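Beta-galactosidase (Bacillus circulans subsp. alkalophilus, PDB 3TTY) hydrolyses terminal beta-galactosyl residues of beta-galactosides, as a glycoside hydrolase with a TIM-barrel catalytic domain that binds galactose. Local coordinates at residues K22-N33 with D64-I74. Numbering follows the deposited sequence.
Sequences KATMEEDMRMFN and DIIERLTKENI
Lys22, at the start of helix 22-33, reaches across to Asp64 of helix 64-71; the two helices follow barrel strands 10-14 and 39-42 and pack side by side on the outside of the TIM barrel. The short helical segments run in the same general sense, 33° apart with axes 10.9 Å from each other, as expected for neighbouring helices of this barrel. The bridge is short, Lys22 NZ to Asp64 OD2 2.6 Å, and the ammonium meets that oxygen almost head-on. One turn further along the helix, Met25 is extended, with CG anti to the backbone N (chi1 -162°), which carries its methyl CE to 3.7 Å from Ile65 CA and also against CB of Arg68. Glu26 is gripped side-on by Arg68: NE donates to OE1 at 2.8 Å and NH2 to OE2 at 3.1 Å, both bonds nearly straight and on the syn sides of the oxygens, but tilted out of the carboxylate plane, which stands 25° from that of the guanidinium. NH1 of Arg68 turns to Glu72 OE2, at its anti lone pair (2.7 Å). All three acceptor oxygens lie close to the guanidinium plane, and the two acids together fix its rotation. Met29 CG lies over the centre of one guanidinium face, 3.6 Å from Arg68 CZ, while Lys71 CE lies over the opposite face, offset toward the rim. Were Arg68 replaced by an alanine, Glu26 would probably lose both bonds of its side-on grip, Glu72 OE2 its cationic donor, and Met29 CG the flat group it packs on. Bent at chi2 and chi3, Met29 brings CE to Leu69 CD2, a side chain that also touches strands 39-42 and 75-79. Phe32 receives Ile74 CD1 at its ring edge. At Asn33, ND2 donates to Glu72 OE1 from above the carboxylate plane (2.9 Å), and one water donates to both Asn33 OD1 and Glu72 O.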
loop_
_atom_site.group_PDB
_atom_site.type_symbol
_atom_site.label_atom_id
_atom_site.label_comp_id
_atom_site.label_asym_id
_atom_site.label_seq_id
_atom_site.Cartn_x
_atom_site.Cartn_y
_atom_site.Cartn_z
ATOM N N LYS A 22 -0.428 1.543 -46.599
ATOM C CA LYS A 22 -0.176 2.657 -47.519
ATOM C C LYS A 22 -1.362 3.603 -47.696
ATOM O O LYS A 22 -1.195 4.828 -47.723
ATOM C CB LYS A 22 0.350 2.155 -48.863
ATOM C CG LYS A 22 1.675 1.443 -48.709
ATOM C CD LYS A 22 2.486 1.445 -49.979
ATOM C CE LYS A 22 3.960 1.508 -49.623
ATOM N NZ LYS A 22 4.805 0.950 -50.697
ATOM N N ALA A 23 -2.559 3.040 -47.807
ATOM C CA ALA A 23 -3.749 3.861 -47.938
ATOM C C ALA A 23 -3.859 4.857 -46.767
ATOM O O ALA A 23 -4.057 6.059 -46.982
ATOM C CB ALA A 23 -5.008 2.990 -48.059
ATOM N N THR A 24 -3.711 4.386 -45.530
ATOM C CA THR A 24 -3.837 5.339 -44.434
ATOM C C THR A 24 -2.719 6.380 -44.488
ATOM O O THR A 24 -2.911 7.539 -44.153
ATOM C CB THR A 24 -3.999 4.686 -43.019
ATOM O OG1 THR A 24 -3.028 5.219 -42.107
ATOM C CG2 THR A 24 -3.910 3.202 -43.077
ATOM N N MET A 25 -1.566 5.959 -44.970
ATOM C CA MET A 25 -0.447 6.857 -45.149
ATOM C C MET A 25 -0.784 8.004 -46.108
ATOM O O MET A 25 -0.341 9.139 -45.896
ATOM C CB MET A 25 0.767 6.072 -45.625
ATOM C CG MET A 25 2.052 6.805 -45.428
ATOM S SD MET A 25 3.466 5.701 -45.279
ATOM C CE MET A 25 4.686 6.957 -44.970
ATOM N N GLU A 26 -1.574 7.723 -47.148
ATOM C CA GLU A 26 -2.037 8.792 -48.035
ATOM C C GLU A 26 -2.919 9.795 -47.285
ATOM O O GLU A 26 -2.795 11.004 -47.470
ATOM C CB GLU A 26 -2.777 8.234 -49.257
ATOM C CG GLU A 26 -1.885 7.498 -50.243
ATOM C CD GLU A 26 -0.715 8.347 -50.727
ATOM O OE1 GLU A 26 0.447 7.894 -50.602
ATOM O OE2 GLU A 26 -0.962 9.465 -51.231
ATOM N N GLU A 27 -3.803 9.296 -46.430
ATOM C CA GLU A 27 -4.600 10.180 -45.588
ATOM C C GLU A 27 -3.725 10.956 -44.597
ATOM O O GLU A 27 -3.984 12.125 -44.333
ATOM C CB GLU A 27 -5.695 9.404 -44.856
ATOM C CG GLU A 27 -6.916 9.125 -45.709
ATOM C CD GLU A 27 -7.464 10.392 -46.348
ATOM O OE1 GLU A 27 -7.278 10.560 -47.573
ATOM O OE2 GLU A 27 -8.067 11.220 -45.629
ATOM N N ASP A 28 -2.697 10.315 -44.047
ATOM C CA ASP A 28 -1.786 11.014 -43.138
ATOM C C ASP A 28 -1.163 12.227 -43.823
ATOM O O ASP A 28 -1.228 13.330 -43.297
ATOM C CB ASP A 28 -0.666 10.098 -42.615
ATOM C CG ASP A 28 -1.186 8.912 -41.831
ATOM O OD1 ASP A 28 -2.278 9.000 -41.233
ATOM O OD2 ASP A 28 -0.482 7.886 -41.810
ATOM N N MET A 29 -0.550 12.016 -44.991
ATOM C CA MET A 29 0.102 13.107 -45.719
ATOM C C MET A 29 -0.884 14.239 -45.964
ATOM O O MET A 29 -0.557 15.411 -45.760
ATOM C CB MET A 29 0.671 12.637 -47.069
ATOM C CG MET A 29 1.771 11.578 -46.999
ATOM S SD MET A 29 3.099 11.974 -45.829
ATOM C CE MET A 29 2.624 10.921 -44.458
ATOM N N ARG A 30 -2.090 13.880 -46.412
ATOM C CA ARG A 30 -3.108 14.873 -46.723
ATOM C C ARG A 30 -3.433 15.700 -45.476
ATOM O O ARG A 30 -3.442 16.925 -45.528
ATOM C CB ARG A 30 -4.377 14.221 -47.305
ATOM C CG ARG A 30 -5.475 15.227 -47.660
ATOM C CD ARG A 30 -6.784 14.569 -48.141
ATOM N NE ARG A 30 -7.474 13.886 -47.046
ATOM C CZ ARG A 30 -8.213 14.504 -46.128
ATOM N NH1 ARG A 30 -8.364 15.823 -46.166
ATOM N NH2 ARG A 30 -8.791 13.804 -45.166
ATOM N N MET A 31 -3.687 15.022 -44.362
ATOM C CA MET A 31 -4.007 15.716 -43.110
ATOM C C MET A 31 -2.811 16.473 -42.501
ATOM O O MET A 31 -2.987 17.553 -41.930
ATOM C CB MET A 31 -4.679 14.767 -42.102
ATOM C CG MET A 31 -6.154 14.465 -42.459
ATOM S SD MET A 31 -7.091 13.313 -41.417
ATOM C CE MET A 31 -6.671 11.748 -42.164
ATOM N N PHE A 32 -1.601 15.926 -42.643
ATOM C CA PHE A 32 -0.398 16.610 -42.150
ATOM C C PHE A 32 -0.240 17.955 -42.869
ATOM O O PHE A 32 0.127 18.954 -42.257
ATOM C CB PHE A 32 0.875 15.751 -42.307
ATOM C CG PHE A 32 0.895 14.497 -41.437
ATOM C CD1 PHE A 32 -0.057 14.297 -40.450
ATOM C CD2 PHE A 32 1.872 13.523 -41.622
ATOM C CE1 PHE A 32 -0.043 13.146 -39.662
ATOM C CE2 PHE A 32 1.895 12.372 -40.838
ATOM C CZ PHE A 32 0.938 12.184 -39.855
ATOM N N ASN A 33 -0.525 17.982 -44.167
ATOM C CA ASN A 33 -0.454 19.235 -44.907
ATOM C C ASN A 33 -1.519 20.234 -44.457
ATOM O O ASN A 33 -1.231 21.411 -44.292
ATOM C CB ASN A 33 -0.511 18.986 -46.421
ATOM C CG ASN A 33 0.768 18.332 -46.951
ATOM O OD1 ASN A 33 1.885 18.752 -46.616
ATOM N ND2 ASN A 33 0.608 17.290 -47.769
ATOM N N ASP A 64 10.494 3.132 -47.760
ATOM C CA ASP A 64 9.248 3.612 -48.339
ATOM C C ASP A 64 8.611 4.710 -47.528
ATOM O O ASP A 64 8.114 5.696 -48.083
ATOM C CB ASP A 64 8.256 2.475 -48.498
ATOM C CG ASP A 64 8.367 1.812 -49.840
ATOM O OD1 ASP A 64 9.468 1.879 -50.451
ATOM O OD2 ASP A 64 7.349 1.239 -50.288
ATOM N N ILE A 65 8.616 4.533 -46.212
ATOM C CA ILE A 65 8.103 5.551 -45.321
ATOM C C ILE A 65 8.867 6.862 -45.498
ATOM O O ILE A 65 8.268 7.931 -45.609
ATOM C CB ILE A 65 8.163 5.071 -43.868
ATOM C CG1 ILE A 65 7.041 4.063 -43.634
ATOM C CG2 ILE A 65 8.042 6.245 -42.911
ATOM C CD1 ILE A 65 7.324 3.110 -42.493
ATOM N N ILE A 66 10.186 6.773 -45.530
ATOM C CA ILE A 66 11.027 7.959 -45.640
ATOM C C ILE A 66 10.844 8.644 -47.002
ATOM O O ILE A 66 10.765 9.873 -47.090
ATOM C CB ILE A 66 12.507 7.609 -45.398
ATOM C CG1 ILE A 66 12.725 7.289 -43.922
ATOM C CG2 ILE A 66 13.399 8.758 -45.804
ATOM C CD1 ILE A 66 14.070 6.687 -43.630
ATOM N N GLU A 67 10.757 7.838 -48.056
ATOM C CA GLU A 67 10.551 8.361 -49.397
ATOM C C GLU A 67 9.220 9.093 -49.476
ATOM O O GLU A 67 9.156 10.224 -49.945
ATOM C CB GLU A 67 10.635 7.231 -50.430
ATOM C CG GLU A 67 10.640 7.690 -51.884
ATOM C CD GLU A 67 11.735 8.707 -52.184
ATOM O OE1 GLU A 67 12.753 8.740 -51.447
ATOM O OE2 GLU A 67 11.568 9.479 -53.158
ATOM N N ARG A 68 8.161 8.462 -48.982
ATOM C CA ARG A 68 6.837 9.066 -49.043
ATOM C C ARG A 68 6.774 10.436 -48.376
ATOM O O ARG A 68 6.192 11.375 -48.922
ATOM C CB ARG A 68 5.773 8.150 -48.437
ATOM C CG ARG A 68 4.350 8.726 -48.590
ATOM C CD ARG A 68 3.993 8.864 -50.075
ATOM N NE ARG A 68 2.725 9.558 -50.319
ATOM C CZ ARG A 68 2.595 10.879 -50.431
ATOM N NH1 ARG A 68 3.652 11.681 -50.310
ATOM N NH2 ARG A 68 1.400 11.402 -50.664
ATOM N N LEU A 69 7.357 10.533 -47.185
ATOM C CA LEU A 69 7.424 11.787 -46.450
ATOM C C LEU A 69 8.284 12.823 -47.172
ATOM O O LEU A 69 7.970 14.017 -47.189
ATOM C CB LEU A 69 7.997 11.540 -45.053
ATOM C CG LEU A 69 7.101 10.772 -44.075
ATOM C CD1 LEU A 69 7.946 10.198 -42.946
ATOM C CD2 LEU A 69 6.015 11.678 -43.526
ATOM N N THR A 70 9.385 12.363 -47.747
ATOM C CA THR A 70 10.269 13.242 -48.495
ATOM C C THR A 70 9.502 13.885 -49.657
ATOM O O THR A 70 9.723 15.046 -49.982
ATOM C CB THR A 70 11.502 12.473 -49.005
ATOM O OG1 THR A 70 12.277 12.041 -47.884
ATOM C CG2 THR A 70 12.370 13.366 -49.886
ATOM N N LYS A 71 8.586 13.127 -50.256
ATOM C CA LYS A 71 7.731 13.644 -51.319
ATOM C C LYS A 71 6.915 14.857 -50.856
ATOM O O LYS A 71 6.700 15.798 -51.621
ATOM C CB LYS A 71 6.822 12.535 -51.849
ATOM C CG LYS A 71 6.389 12.706 -53.286
ATOM C CD LYS A 71 5.978 11.369 -53.916
ATOM C CE LYS A 71 4.769 10.741 -53.212
ATOM N NZ LYS A 71 4.423 9.371 -53.739
ATOM N N GLU A 72 6.481 14.844 -49.597
ATOM C CA GLU A 72 5.766 15.983 -49.016
ATOM C C GLU A 72 6.721 17.006 -48.421
ATOM O O GLU A 72 6.286 17.964 -47.792
ATOM C CB GLU A 72 4.818 15.518 -47.910
ATOM C CG GLU A 72 3.793 14.524 -48.370
ATOM C CD GLU A 72 3.045 15.032 -49.569
ATOM O OE1 GLU A 72 2.659 16.215 -49.562
ATOM O OE2 GLU A 72 2.868 14.265 -50.528
ATOM N N ASN A 73 8.021 16.794 -48.601
ATOM C CA ASN A 73 9.029 17.665 -47.994
ATOM C C ASN A 73 8.860 17.782 -46.470
ATOM O O ASN A 73 9.154 18.818 -45.869
ATOM C CB ASN A 73 9.062 19.049 -48.671
ATOM C CG ASN A 73 10.298 19.875 -48.275
ATOM O OD1 ASN A 73 10.192 21.071 -47.980
ATOM N ND2 ASN A 73 11.471 19.233 -48.258
ATOM N N ILE A 74 8.379 16.708 -45.853
ATOM C CA ILE A 74 8.353 16.613 -44.401
ATOM C C ILE A 74 9.712 16.117 -43.921
ATOM O O ILE A 74 10.287 15.200 -44.508
ATOM C CB ILE A 74 7.245 15.665 -43.924
ATOM C CG1 ILE A 74 5.875 16.281 -44.205
ATOM C CG2 ILE A 74 7.401 15.350 -42.446
ATOM C CD1 ILE A 74 4.709 15.342 -43.941
HETATM O O HOH W 1 3.752 19.630 -48.075
#